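Local coordinates for fibronectin type III domain-containing protein (Simiduia agarivorans, PDB 6P2K), which probably hydrolyses the backbone of xyloglucan or related beta-glucans, as a family 74 glycoside hydrolase built on seven-bladed beta-propellers, at residues Tyr375-Ser380 with Lys394-Glu399; Asn28-Ala33 with Tyr40-Asn45; Thr4-Leu9 with Thr735-Phe740. All coordinates share one frame; numbering follows the deposited sequence.

Contact 1: residues Tyr375-Ser380 with Lys394-Glu399; sequences YSTPTS and KGKGTE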
ATOM      1  N   TYR B 375      26.047 -31.058  -1.166  1.00 16.87           N
ATOM      2  CA  TYR B 375      25.031 -31.586  -2.064  1.00 18.13           C
ATOM      3  C   TYR B 375      24.383 -30.539  -2.953  1.00 19.64           C
ATOM      4  O   TYR B 375      23.873 -30.903  -4.021  1.00 18.89           O
ATOM      5  CB  TYR B 375      23.938 -32.335  -1.277  1.00 17.35           C
ATOM      6  CG  TYR B 375      22.978 -31.475  -0.475  1.00 17.35           C
ATOM      7  CD1 TYR B 375      23.336 -30.967   0.771  1.00 13.80           C
ATOM      8  CD2 TYR B 375      21.698 -31.203  -0.950  1.00 17.08           C
ATOM      9  CE1 TYR B 375      22.458 -30.193   1.511  1.00 13.37           C
ATOM     10  CE2 TYR B 375      20.811 -30.431  -0.220  1.00 16.18           C
ATOM     11  CZ  TYR B 375      21.193 -29.931   1.010  1.00 16.93           C
ATOM     12  OH  TYR B 375      20.305 -29.169   1.737  1.00 17.83           O
ATOM     13  N   SER B 376      24.405 -29.261  -2.577  1.00 18.27           N
ATOM     14  CA  SER B 376      23.776 -28.225  -3.380  1.00 15.85           C
ATOM     15  C   SER B 376      24.558 -26.931  -3.219  1.00 20.06           C
ATOM     16  O   SER B 376      25.299 -26.746  -2.249  1.00 20.86           O
ATOM     17  CB  SER B 376      22.308 -28.024  -2.986  1.00 16.04           C
ATOM     18  OG  SER B 376      22.177 -27.786  -1.595  1.00 16.94           O
ATOM     19  N   THR B 377      24.375 -26.028  -4.180  1.00 18.45           N
ATOM     20  CA  THR B 377      25.140 -24.789  -4.248  1.00 20.02           C
ATOM     21  C   THR B 377      24.196 -23.597  -4.204  1.00 19.64           C
ATOM     22  O   THR B 377      23.287 -23.507  -5.047  1.00 19.55           O
ATOM     23  CB  THR B 377      25.983 -24.750  -5.523  1.00 22.59           C
ATOM     24  OG1 THR B 377      26.750 -25.956  -5.620  1.00 26.40           O
ATOM     25  CG2 THR B 377      26.926 -23.551  -5.506  1.00 24.63           C
ATOM     26  N   PRO B 378      24.362 -22.665  -3.271  1.00 18.98           N
ATOM     27  CA  PRO B 378      23.465 -21.507  -3.224  1.00 18.77           C
ATOM     28  C   PRO B 378      23.756 -20.540  -4.358  1.00 21.80           C
ATOM     29  O   PRO B 378      24.900 -20.374  -4.785  1.00 18.90           O
ATOM     30  CB  PRO B 378      23.780 -20.873  -1.866  1.00 20.66           C
ATOM     31  CG  PRO B 378      25.224 -21.217  -1.634  1.00 17.32           C
ATOM     32  CD  PRO B 378      25.404 -22.603  -2.229  1.00 19.60           C
ATOM     33  N   THR B 379      22.697 -19.904  -4.854  1.00 20.58           N
ATOM     34  CA  THR B 379      22.812 -18.844  -5.844  1.00 21.50           C
ATOM     35  C   THR B 379      22.555 -17.496  -5.181  1.00 23.24           C
ATOM     36  O   THR B 379      22.336 -17.395  -3.972  1.00 25.68           O
ATOM     37  CB  THR B 379      21.840 -19.056  -7.006  1.00 21.76           C
ATOM     38  OG1 THR B 379      20.549 -18.549  -6.645  1.00 21.86           O
ATOM     39  CG2 THR B 379      21.731 -20.529  -7.350  1.00 23.58           C
ATOM     40  N   SER B 380      22.566 -16.451  -6.003  1.00 22.14           N
ATOM     41  CA  SER B 380      22.335 -15.102  -5.514  1.00 24.98           C
ATOM     42  C   SER B 380      20.857 -14.748  -5.421  1.00 22.24           C
ATOM     43  O   SER B 380      20.531 -13.672  -4.908  1.00 24.33           O
ATOM     44  CB  SER B 380      23.062 -14.099  -6.411  1.00 27.68           C
ATOM     45  OG  SER B 380      22.531 -14.111  -7.725  1.00 30.09           O
ATOM     46  N   LYS B 394      21.236 -24.856  -6.614  1.00 19.04           N
ATOM     47  CA  LYS B 394      21.425 -25.727  -7.763  1.00 21.55           C
ATOM     48  C   LYS B 394      22.230 -26.954  -7.348  1.00 16.16           C
ATOM     49  O   LYS B 394      23.073 -26.890  -6.449  1.00 17.70           O
ATOM     50  CB  LYS B 394      22.125 -24.991  -8.912  1.00 24.40           C
ATOM     51  CG  LYS B 394      23.543 -24.534  -8.613  1.00 28.11           C
ATOM     52  CD  LYS B 394      24.119 -23.779  -9.799  1.00 32.93           C
ATOM     53  CE  LYS B 394      25.544 -23.339  -9.534  1.00 42.22           C
ATOM     54  NZ  LYS B 394      26.060 -22.489 -10.642  1.00 50.54           N
ATOM     55  N   GLY B 395      21.959 -28.074  -8.012  1.00 18.44           N
ATOM     56  CA  GLY B 395      22.575 -29.325  -7.625  1.00 20.78           C
ATOM     57  C   GLY B 395      24.066 -29.368  -7.901  1.00 21.06           C
ATOM     58  O   GLY B 395      24.606 -28.648  -8.743  1.00 21.96           O
ATOM     59  N   LYS B 396      24.744 -30.245  -7.165  1.00 22.31           N
ATOM     60  CA  LYS B 396      26.173 -30.463  -7.328  1.00 25.85           C
ATOM     61  C   LYS B 396      26.487 -31.685  -8.181  1.00 23.54           C
ATOM     62  O   LYS B 396      27.645 -32.100  -8.244  1.00 26.95           O
ATOM     63  CB  LYS B 396      26.855 -30.589  -5.963  1.00 24.72           C
ATOM     64  CG  LYS B 396      27.075 -29.259  -5.249  1.00 24.78           C
ATOM     65  CD  LYS B 396      27.950 -29.438  -4.007  1.00 25.29           C
ATOM     66  CE  LYS B 396      28.192 -28.119  -3.288  1.00 23.74           C
ATOM     67  NZ  LYS B 396      29.042 -27.188  -4.084  1.00 25.31           N
ATOM     68  N   GLY B 397      25.487 -32.265  -8.840  1.00 22.88           N
ATOM     69  CA  GLY B 397      25.699 -33.388  -9.739  1.00 20.96           C
ATOM     70  C   GLY B 397      24.903 -34.635  -9.417  1.00 20.99           C
ATOM     71  O   GLY B 397      24.889 -35.569 -10.235  1.00 23.55           O
ATOM     72  N   THR B 398      24.246 -34.711  -8.266  1.00 19.71           N
ATOM     73  CA  THR B 398      23.378 -35.831  -7.940  1.00 18.78           C
ATOM     74  C   THR B 398      21.929 -35.371  -7.906  1.00 19.87           C
ATOM     75  O   THR B 398      21.639 -34.199  -7.651  1.00 24.02           O
ATOM     76  CB  THR B 398      23.746 -36.457  -6.592  1.00 18.68           C
ATOM     77  OG1 THR B 398      23.231 -35.644  -5.530  1.00 17.24           O
ATOM     78  CG2 THR B 398      25.254 -36.584  -6.451  1.00 21.67           C
ATOM     79  N   GLU B 399      21.020 -36.302  -8.180  1.00 21.77           N
ATOM     80  CA  GLU B 399      19.593 -36.061  -8.005  1.00 22.19           C
ATOM     81  C   GLU B 399      18.935 -37.386  -7.657  1.00 22.27           C
ATOM     82  O   GLU B 399      19.097 -38.371  -8.384  1.00 21.14           O
ATOM     83  CB  GLU B 399      18.950 -35.458  -9.257  1.00 22.25           C
ATOM     84  CG  GLU B 399      19.342 -36.126 -10.564  1.00 23.52           C
ATOM     85  CD  GLU B 399      20.661 -35.620 -11.114  1.00 31.65           C
ATOM     86  OE1 GLU B 399      20.826 -34.383 -11.184  1.00 32.15           O
ATOM     87  OE2 GLU B 399      21.520 -36.447 -11.490  1.00 35.18           O
TER
HETATM   88  O   HOH W   1      24.149 -33.078  -5.608  1.00 19.17           O
HETATM   89  O   HOH W   2      26.694 -26.832  -8.231  1.00 21.72           O

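Contact 2: residues Asn28-Ala33 with Tyr40-Asn45; sequences NVVYMA and YKSTNN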
ATOM      1  N   ASN B  28      40.556 -36.011  -1.028  1.00 31.86           N
ATOM      2  CA  ASN B  28      39.473 -35.338  -1.742  1.00 29.91           C
ATOM      3  C   ASN B  28      38.754 -36.248  -2.735  1.00 32.05           C
ATOM      4  O   ASN B  28      37.883 -35.769  -3.475  1.00 33.53           O
ATOM      5  CB  ASN B  28      39.959 -34.070  -2.458  1.00 34.24           C
ATOM      6  CG  ASN B  28      40.627 -33.092  -1.506  1.00 38.43           C
ATOM      7  OD1 ASN B  28      40.092 -32.789  -0.440  1.00 39.60           O
ATOM      8  ND2 ASN B  28      41.806 -32.606  -1.881  1.00 34.19           N
ATOM      9  N   VAL B  29      39.066 -37.541  -2.762  1.00 32.20           N
ATOM     10  CA  VAL B  29      38.368 -38.505  -3.609  1.00 32.62           C
ATOM     11  C   VAL B  29      37.381 -39.280  -2.743  1.00 33.76           C
ATOM     12  O   VAL B  29      37.777 -39.963  -1.793  1.00 36.27           O
ATOM     13  CB  VAL B  29      39.347 -39.456  -4.314  1.00 35.17           C
ATOM     14  CG1 VAL B  29      38.577 -40.512  -5.083  1.00 26.94           C
ATOM     15  CG2 VAL B  29      40.239 -38.664  -5.255  1.00 29.69           C
ATOM     16  N   VAL B  30      36.091 -39.166  -3.062  1.00 29.10           N
ATOM     17  CA  VAL B  30      35.030 -39.804  -2.290  1.00 27.96           C
ATOM     18  C   VAL B  30      34.006 -40.416  -3.234  1.00 28.66           C
ATOM     19  O   VAL B  30      33.812 -39.959  -4.366  1.00 27.03           O
ATOM     20  CB  VAL B  30      34.325 -38.815  -1.332  1.00 28.78           C
ATOM     21  CG1 VAL B  30      35.261 -38.406  -0.207  1.00 29.89           C
ATOM     22  CG2 VAL B  30      33.836 -37.594  -2.096  1.00 28.42           C
ATOM     23  N   TYR B  31      33.333 -41.456  -2.745  1.00 26.52           N
ATOM     24  CA  TYR B  31      32.252 -42.118  -3.457  1.00 25.36           C
ATOM     25  C   TYR B  31      30.991 -42.039  -2.611  1.00 28.93           C
ATOM     26  O   TYR B  31      31.055 -42.137  -1.381  1.00 27.79           O
ATOM     27  CB  TYR B  31      32.603 -43.573  -3.760  1.00 25.60           C
ATOM     28  CG  TYR B  31      33.769 -43.703  -4.709  1.00 29.61           C
ATOM     29  CD1 TYR B  31      35.077 -43.670  -4.244  1.00 25.92           C
ATOM     30  CD2 TYR B  31      33.563 -43.835  -6.074  1.00 27.73           C
ATOM     31  CE1 TYR B  31      36.145 -43.778  -5.114  1.00 28.22           C
ATOM     32  CE2 TYR B  31      34.623 -43.944  -6.951  1.00 27.85           C
ATOM     33  CZ  TYR B  31      35.910 -43.915  -6.467  1.00 28.58           C
ATOM     34  OH  TYR B  31      36.963 -44.018  -7.343  1.00 28.52           O
ATOM     35  N   MET B  32      29.851 -41.844  -3.270  1.00 27.20           N
ATOM     36  CA  MET B  32      28.567 -41.749  -2.589  1.00 27.02           C
ATOM     37  C   MET B  32      27.670 -42.892  -3.033  1.00 27.73           C
ATOM     38  O   MET B  32      27.542 -43.159  -4.234  1.00 25.35           O
ATOM     39  CB  MET B  32      27.880 -40.410  -2.861  1.00 29.10           C
ATOM     40  CG  MET B  32      26.643 -40.194  -2.000  1.00 35.66           C
ATOM     41  SD  MET B  32      25.112 -40.481  -2.903  1.00 40.95           S
ATOM     42  CE  MET B  32      25.136 -39.042  -3.951  1.00 44.46           C
ATOM     43  N   ALA B  33      27.044 -43.552  -2.064  1.00 26.73           N
ATOM     44  CA  ALA B  33      26.163 -44.684  -2.320  1.00 27.86           C
ATOM     45  C   ALA B  33      24.717 -44.212  -2.220  1.00 29.15           C
ATOM     46  O   ALA B  33      24.214 -43.954  -1.120  1.00 29.57           O
ATOM     47  CB  ALA B  33      26.440 -45.818  -1.336  1.00 27.30           C
ATOM     48  N   TYR B  40      28.092 -42.457  -7.104  1.00 21.29           N
ATOM     49  CA  TYR B  40      28.655 -41.207  -7.593  1.00 23.73           C
ATOM     50  C   TYR B  40      30.093 -41.060  -7.112  1.00 27.38           C
ATOM     51  O   TYR B  40      30.464 -41.558  -6.046  1.00 31.25           O
ATOM     52  CB  TYR B  40      27.853 -39.998  -7.114  1.00 26.77           C
ATOM     53  CG  TYR B  40      26.470 -39.849  -7.697  1.00 27.19           C
ATOM     54  CD1 TYR B  40      25.368 -40.416  -7.071  1.00 23.19           C
ATOM     55  CD2 TYR B  40      26.260 -39.109  -8.857  1.00 28.69           C
ATOM     56  CE1 TYR B  40      24.097 -40.262  -7.590  1.00 25.14           C
ATOM     57  CE2 TYR B  40      24.992 -38.954  -9.388  1.00 25.05           C
ATOM     58  CZ  TYR B  40      23.916 -39.532  -8.747  1.00 25.16           C
ATOM     59  OH  TYR B  40      22.654 -39.376  -9.262  1.00 28.22           O
ATOM     60  N   LYS B  41      30.891 -40.336  -7.895  1.00 24.32           N
ATOM     61  CA  LYS B  41      32.294 -40.086  -7.596  1.00 25.82           C
ATOM     62  C   LYS B  41      32.561 -38.587  -7.586  1.00 27.31           C
ATOM     63  O   LYS B  41      31.935 -37.822  -8.329  1.00 27.79           O
ATOM     64  CB  LYS B  41      33.203 -40.777  -8.624  1.00 26.23           C
ATOM     65  CG  LYS B  41      34.695 -40.658  -8.361  1.00 28.99           C
ATOM     66  CD  LYS B  41      35.503 -41.291  -9.489  1.00 29.37           C
ATOM     67  CE  LYS B  41      36.997 -41.255  -9.190  1.00 33.81           C
ATOM     68  NZ  LYS B  41      37.755 -42.292  -9.945  1.00 36.18           N
ATOM     69  N   SER B  42      33.495 -38.168  -6.734  1.00 27.75           N
ATOM     70  CA  SER B  42      33.953 -36.787  -6.714  1.00 25.80           C
ATOM     71  C   SER B  42      35.438 -36.765  -6.393  1.00 28.82           C
ATOM     72  O   SER B  42      35.897 -37.500  -5.510  1.00 26.05           O
ATOM     73  CB  SER B  42      33.185 -35.954  -5.677  1.00 25.22           C
ATOM     74  OG  SER B  42      33.964 -34.851  -5.238  1.00 27.45           O
ATOM     75  N   THR B  43      36.187 -35.923  -7.107  1.00 31.39           N
ATOM     76  CA  THR B  43      37.612 -35.749  -6.849  1.00 35.40           C
ATOM     77  C   THR B  43      37.940 -34.386  -6.251  1.00 32.67           C
ATOM     78  O   THR B  43      39.117 -34.024  -6.170  1.00 34.58           O
ATOM     79  CB  THR B  43      38.426 -35.957  -8.126  1.00 37.62           C
ATOM     80  OG1 THR B  43      38.150 -34.895  -9.050  1.00 39.72           O
ATOM     81  CG2 THR B  43      38.091 -37.291  -8.773  1.00 35.54           C
ATOM     82  N   ASN B  44      36.935 -33.625  -5.823  1.00 29.76           N
ATOM     83  CA  ASN B  44      37.153 -32.354  -5.143  1.00 31.13           C
ATOM     84  C   ASN B  44      36.421 -32.329  -3.808  1.00 29.48           C
ATOM     85  O   ASN B  44      35.912 -31.292  -3.374  1.00 28.38           O
ATOM     86  CB  ASN B  44      36.737 -31.176  -6.023  1.00 30.44           C
ATOM     87  CG  ASN B  44      35.357 -31.353  -6.636  1.00 27.54           C
ATOM     88  OD1 ASN B  44      34.540 -32.132  -6.150  1.00 23.62           O
ATOM     89  ND2 ASN B  44      35.093 -30.615  -7.708  1.00 29.60           N
ATOM     90  N   ASN B  45      36.363 -33.486  -3.144  1.00 28.17           N
ATOM     91  CA  ASN B  45      35.736 -33.638  -1.828  1.00 27.60           C
ATOM     92  C   ASN B  45      34.292 -33.140  -1.826  1.00 29.03           C
ATOM     93  O   ASN B  45      33.836 -32.489  -0.882  1.00 29.17           O
ATOM     94  CB  ASN B  45      36.553 -32.941  -0.739  1.00 30.15           C
ATOM     95  CG  ASN B  45      36.290 -33.516   0.640  1.00 26.92           C
ATOM     96  OD1 ASN B  45      36.110 -34.724   0.791  1.00 27.03           O
ATOM     97  ND2 ASN B  45      36.252 -32.654   1.649  1.00 26.10           N
TER

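Contact 3: residues Thr4-Leu9 with Thr735-Phe740; sequences TVWQPL and TDDLHF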
ATOM      1  N   THR B   4      26.635 -34.359 -23.847  1.00 76.71           N
ATOM      2  CA  THR B   4      25.450 -34.775 -23.114  1.00 63.63           C
ATOM      3  C   THR B   4      24.196 -34.509 -23.937  1.00 54.94           C
ATOM      4  O   THR B   4      24.132 -33.552 -24.715  1.00 55.46           O
ATOM      5  CB  THR B   4      25.341 -34.045 -21.773  1.00 61.27           C
ATOM      6  OG1 THR B   4      24.811 -32.730 -21.988  1.00 62.02           O
ATOM      7  CG2 THR B   4      26.705 -33.936 -21.108  1.00 61.27           C
ATOM      8  N   VAL B   5      23.197 -35.371 -23.758  1.00 46.04           N
ATOM      9  CA  VAL B   5      21.899 -35.234 -24.416  1.00 41.29           C
ATOM     10  C   VAL B   5      20.807 -34.894 -23.408  1.00 34.06           C
ATOM     11  O   VAL B   5      20.155 -33.854 -23.513  1.00 31.89           O
ATOM     12  CB  VAL B   5      21.543 -36.504 -25.219  1.00 40.25           C
ATOM     13  CG1 VAL B   5      20.416 -36.211 -26.195  1.00 36.35           C
ATOM     14  CG2 VAL B   5      22.770 -37.027 -25.949  1.00 38.80           C
ATOM     15  N   TRP B   6      20.590 -35.763 -22.425  1.00 29.70           N
ATOM     16  CA  TRP B   6      19.620 -35.493 -21.374  1.00 26.16           C
ATOM     17  C   TRP B   6      20.203 -34.504 -20.372  1.00 27.65           C
ATOM     18  O   TRP B   6      21.348 -34.651 -19.933  1.00 30.27           O
ATOM     19  CB  TRP B   6      19.215 -36.790 -20.679  1.00 23.92           C
ATOM     20  CG  TRP B   6      18.246 -37.602 -21.483  1.00 28.19           C
ATOM     21  CD1 TRP B   6      18.543 -38.599 -22.363  1.00 28.16           C
ATOM     22  CD2 TRP B   6      16.820 -37.477 -21.483  1.00 25.79           C
ATOM     23  NE1 TRP B   6      17.389 -39.106 -22.911  1.00 33.70           N
ATOM     24  CE2 TRP B   6      16.317 -38.433 -22.387  1.00 30.41           C
ATOM     25  CE3 TRP B   6      15.918 -36.650 -20.805  1.00 23.80           C
ATOM     26  CZ2 TRP B   6      14.954 -38.585 -22.627  1.00 33.95           C
ATOM     27  CZ3 TRP B   6      14.566 -36.802 -21.050  1.00 23.50           C
ATOM     28  CH2 TRP B   6      14.098 -37.762 -21.951  1.00 25.44           C
ATOM     29  N   GLN B   7      19.409 -33.501 -20.012  1.00 25.01           N
ATOM     30  CA  GLN B   7      19.871 -32.378 -19.209  1.00 24.99           C
ATOM     31  C   GLN B   7      19.164 -32.393 -17.863  1.00 25.05           C
ATOM     32  O   GLN B   7      17.929 -32.255 -17.820  1.00 22.11           O
ATOM     33  CB  GLN B   7      19.603 -31.064 -19.944  1.00 29.82           C
ATOM     34  CG  GLN B   7      20.107 -29.820 -19.236  1.00 41.05           C
ATOM     35  CD  GLN B   7      20.110 -28.606 -20.153  1.00 51.57           C
ATOM     36  OE1 GLN B   7      19.381 -28.562 -21.147  1.00 51.85           O
ATOM     37  NE2 GLN B   7      20.935 -27.618 -19.825  1.00 54.98           N
ATOM     38  N   PRO B   8      19.882 -32.553 -16.752  1.00 24.05           N
ATOM     39  CA  PRO B   8      19.229 -32.568 -15.441  1.00 23.09           C
ATOM     40  C   PRO B   8      18.867 -31.168 -14.972  1.00 25.06           C
ATOM     41  O   PRO B   8      19.581 -30.195 -15.225  1.00 21.80           O
ATOM     42  CB  PRO B   8      20.289 -33.192 -14.529  1.00 20.56           C
ATOM     43  CG  PRO B   8      21.584 -32.795 -15.152  1.00 23.81           C
ATOM     44  CD  PRO B   8      21.339 -32.753 -16.651  1.00 25.14           C
ATOM     45  N   LEU B   9      17.734 -31.082 -14.268  1.00 24.86           N
ATOM     46  CA  LEU B   9      17.218 -29.822 -13.722  1.00 27.04           C
ATOM     47  C   LEU B   9      16.791 -30.098 -12.281  1.00 23.64           C
ATOM     48  O   LEU B   9      15.618 -30.368 -12.015  1.00 22.60           O
ATOM     49  CB  LEU B   9      16.054 -29.287 -14.578  1.00 24.06           C
ATOM     50  CG  LEU B   9      16.316 -29.088 -16.075  1.00 22.73           C
ATOM     51  CD1 LEU B   9      15.010 -28.865 -16.824  1.00 23.48           C
ATOM     52  CD2 LEU B   9      17.278 -27.932 -16.317  1.00 22.92           C
ATOM     53  N   THR B 735      16.879 -43.129 -25.426  1.00 25.62           N
ATOM     54  CA  THR B 735      17.413 -43.297 -24.078  1.00 29.76           C
ATOM     55  C   THR B 735      18.701 -42.503 -23.903  1.00 31.63           C
ATOM     56  O   THR B 735      18.861 -41.768 -22.920  1.00 31.30           O
ATOM     57  CB  THR B 735      17.648 -44.779 -23.780  1.00 32.17           C
ATOM     58  OG1 THR B 735      16.459 -45.521 -24.080  1.00 31.54           O
ATOM     59  CG2 THR B 735      18.004 -44.977 -22.310  1.00 29.40           C
ATOM     60  N   ASP B 736      19.626 -42.634 -24.856  1.00 34.21           N
ATOM     61  CA  ASP B 736      20.884 -41.870 -24.912  1.00 36.36           C
ATOM     62  C   ASP B 736      21.583 -41.987 -23.557  1.00 36.04           C
ATOM     63  O   ASP B 736      21.785 -43.108 -23.072  1.00 37.48           O
ATOM     64  CB  ASP B 736      20.591 -40.449 -25.378  1.00 36.69           C
ATOM     65  CG  ASP B 736      20.032 -40.399 -26.788  1.00 40.62           C
ATOM     66  OD1 ASP B 736      20.502 -41.176 -27.644  1.00 42.02           O
ATOM     67  OD2 ASP B 736      19.127 -39.580 -27.041  1.00 43.51           O
ATOM     68  N   ASP B 737      21.945 -40.880 -22.909  1.00 34.08           N
ATOM     69  CA  ASP B 737      22.698 -40.914 -21.664  1.00 35.81           C
ATOM     70  C   ASP B 737      21.809 -40.887 -20.419  1.00 32.65           C
ATOM     71  O   ASP B 737      22.311 -40.614 -19.324  1.00 31.80           O
ATOM     72  CB  ASP B 737      23.695 -39.753 -21.622  1.00 35.42           C
ATOM     73  CG  ASP B 737      23.047 -38.410 -21.905  1.00 37.56           C
ATOM     74  OD1 ASP B 737      21.828 -38.375 -22.173  1.00 36.69           O
ATOM     75  OD2 ASP B 737      23.758 -37.386 -21.857  1.00 43.25           O
ATOM     76  N   LEU B 738      20.513 -41.169 -20.555  1.00 31.15           N
ATOM     77  CA  LEU B 738      19.610 -41.182 -19.404  1.00 28.75           C
ATOM     78  C   LEU B 738      19.792 -42.504 -18.671  1.00 30.62           C
ATOM     79  O   LEU B 738      19.309 -43.549 -19.112  1.00 31.58           O
ATOM     80  CB  LEU B 738      18.164 -40.979 -19.835  1.00 23.10           C
ATOM     81  CG  LEU B 738      17.203 -40.636 -18.691  1.00 24.22           C
ATOM     82  CD1 LEU B 738      17.607 -39.329 -18.012  1.00 24.86           C
ATOM     83  CD2 LEU B 738      15.770 -40.556 -19.192  1.00 22.76           C
ATOM     84  N   HIS B 739      20.491 -42.460 -17.536  1.00 30.38           N
ATOM     85  CA  HIS B 739      20.885 -43.693 -16.868  1.00 32.64           C
ATOM     86  C   HIS B 739      19.757 -44.255 -16.008  1.00 33.86           C
ATOM     87  O   HIS B 739      19.587 -45.477 -15.925  1.00 37.28           O
ATOM     88  CB  HIS B 739      22.154 -43.448 -16.055  1.00 33.71           C
ATOM     89  CG  HIS B 739      23.351 -43.119 -16.897  1.00 39.39           C
ATOM     90  ND1 HIS B 739      23.976 -41.890 -16.857  1.00 39.55           N
ATOM     91  CD2 HIS B 739      24.031 -43.858 -17.806  1.00 39.77           C
ATOM     92  CE1 HIS B 739      24.992 -41.887 -17.702  1.00 42.15           C
ATOM     93  NE2 HIS B 739      25.047 -43.070 -18.289  1.00 42.34           N
ATOM     94  N   PHE B 740      18.972 -43.392 -15.378  1.00 30.46           N
ATOM     95  CA  PHE B 740      17.730 -43.788 -14.727  1.00 28.80           C
ATOM     96  C   PHE B 740      16.598 -43.276 -15.608  1.00 26.53           C
ATOM     97  O   PHE B 740      16.308 -42.075 -15.619  1.00 28.93           O
ATOM     98  CB  PHE B 740      17.646 -43.231 -13.310  1.00 32.38           C
ATOM     99  CG  PHE B 740      16.465 -43.736 -12.535  1.00 36.68           C
ATOM    100  CD1 PHE B 740      15.249 -43.083 -12.600  1.00 36.16           C
ATOM    101  CD2 PHE B 740      16.569 -44.874 -11.753  1.00 41.01           C
ATOM    102  CE1 PHE B 740      14.157 -43.550 -11.895  1.00 37.97           C
ATOM    103  CE2 PHE B 740      15.478 -45.346 -11.046  1.00 41.19           C
ATOM    104  CZ  PHE B 740      14.271 -44.681 -11.116  1.00 37.94           C
TER
HETATM  105  O   HOH W   3      23.079 -36.237 -19.337  1.00 33.08           O

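Contact 1: residues Tyr375-Ser380 with Lys394-Glu399
A short antiparallel ladder joins strand 376-379 to the end of strand 388-395, where the chain leaves one propeller and enters the next. Thr-377 and Lys-394 form the hydrogen-bonded pair: Thr-377 N reaches Lys-394 O at 2.8 Å, and Lys-394 N returns to Thr-377 O at 2.9 Å. Their side chains rise from the same face, with Thr-377 CB 3.9 Å from Lys-394 CG. At the neighbouring non-hydrogen-bonded pair, Ser-376 and Gly-395, the ladder ends.

Beyond it Lys-396 doubles back over the partner backbone. Its CE passes 3.4 Å from Ser-376 O, and the bend at chi4 (-68°) brings NZ to Thr-377 OG1 at 3.0 Å, the two side chains crossing at about a right angle. That ammonium also forms a salt bridge with Glu-47. One water links Thr-377 OG1 with Gly-395 O, 2.8 Å from the latter; a second, donating to Tyr-375 O and accepting from Thr-398 N, spans the divergence of the two chains.

Ser-376 packs on Trp-325, whose ring meets Tyr-375 edge-to-face, while Thr-398 touches Tyr-40 of strand 39-42. Strand 388-395 also pairs with strand 431-432, and Pro-378 rests on Asn-501 of the second subunit.

Contact 2: residues Asn28-Ala33 with Tyr40-Asn45
Val-30 with Ser-42 and Met-32 with Tyr-40 are the hydrogen-bonded pairs of this antiparallel hairpin, each closed by two backbone bonds; Val-30 N, for instance, gives its hydrogen to Ser-42 O at 3.0 Å. Tyr-31 and Lys-41 are the non-hydrogen-bonded pair between them. Past the strand ends, Asn-45 N donates to Asn-28 O at 2.8 Å, so the chain after Ser-42 curls back against the start of its partner.

Among the polar side chains, Ser-42 OG lies anti to its own backbone N (chi1 154°), donates to Asn-44 OD1 at 2.9 Å and also bonds Gly-46 N. With Trp-49, this Ser-x-Asn-x-Gly-x-x-Trp sequence fits an Asp-box turn carrying Asn at the usual Asp position, between the third and fourth strands of a blade. Lys-41 runs extended beside the Tyr-31 ring, pointing the same way: CG comes 3.6 Å from Tyr-31 CE2, and NZ makes a weak bond to Tyr-31 OH at 3.2 Å while also bonding Gly-87 O.

Apolar packing occupies the other face. Met-32 bends at chi2 and again at chi3 (-72°), setting CE 3.4 Å from Tyr-40 CD1; SD lies 5.4 Å from the Tyr-40 ring centroid, an oblique Met-aromatic contact. Val-30 CG2 meets Ser-42 CB at 4.0 Å.

Strand 17-22 flanks strand 30-34, with Val-20 touching both Val-30 and Met-32, and strand 50-51 completes the blade beyond strand 39-42. Tyr-31 packs on Val-63 and Val-65 of the next blade's first strand.

Contact 3: residues Thr4-Leu9 with Thr735-Phe740
Trp-6 lies against the turn of Thr-735 to Leu-738, and its side chain can be followed outward atom by atom. CB starts 3.4 Å from Asp-737 OD1. With CG anti to the carbonyl carbon (chi1 -77°), the indole comes under Leu-738: Leu-738 CB sits over the five-membered ring, 3.6 Å from its centroid and 16° off the normal, a CH-pi contact. CD1 has Asp-737 OD1 at the ring edge, 3.3 Å away and in plane. NE1 is 3.0 Å from Thr-735 O and hydrogen-bonds Ile-734 O. Farther out, Leu-738 CD2 covers the same indole, 4.0 Å from Trp-6 CZ2.

The carboxylate of Asp-737 grips the backbone beside this ring. OD1 accepts Trp-6 N at 2.9 Å through its syn lone pair. OD2 takes Val-5 N at 2.8 Å, also from the syn side but 33° out of the carboxylate plane. Two successive N-H groups thus hold both oxygens and restrain the group's rotation. The turn itself is type II', closed by Leu-738 N to Thr-735 O; Asp-736 reaches Arg-769 in a salt bridge.

Just past this lock, strand 7-8 pairs with strand 765-770, adding an N-terminal strand to the outer edge of the last C-terminal blade: the "Velcro" closure typical of beta-propellers.

The chain forms two propellers in tandem, and the three contacts lie near their junction. Contact 2 builds the first blade of the first propeller; contact 1 follows in sequence, where the first propeller ends and the second begins; contact 3 spans nearly the whole chain and encloses both. Contacts 1 and 2 have centres 15 Å apart and touch, Thr-398 CG2 lying 3.5 Å from Met-32 CE. Contact 3 is centred 18 Å from contact 1, which it meets through Pro-8 and Glu-399, and 21 Å from contact 2 without touching it. The N-terminal strand belongs to the second propeller although the first follows it in sequence, so the chain crosses between domains near contacts 1 and 3.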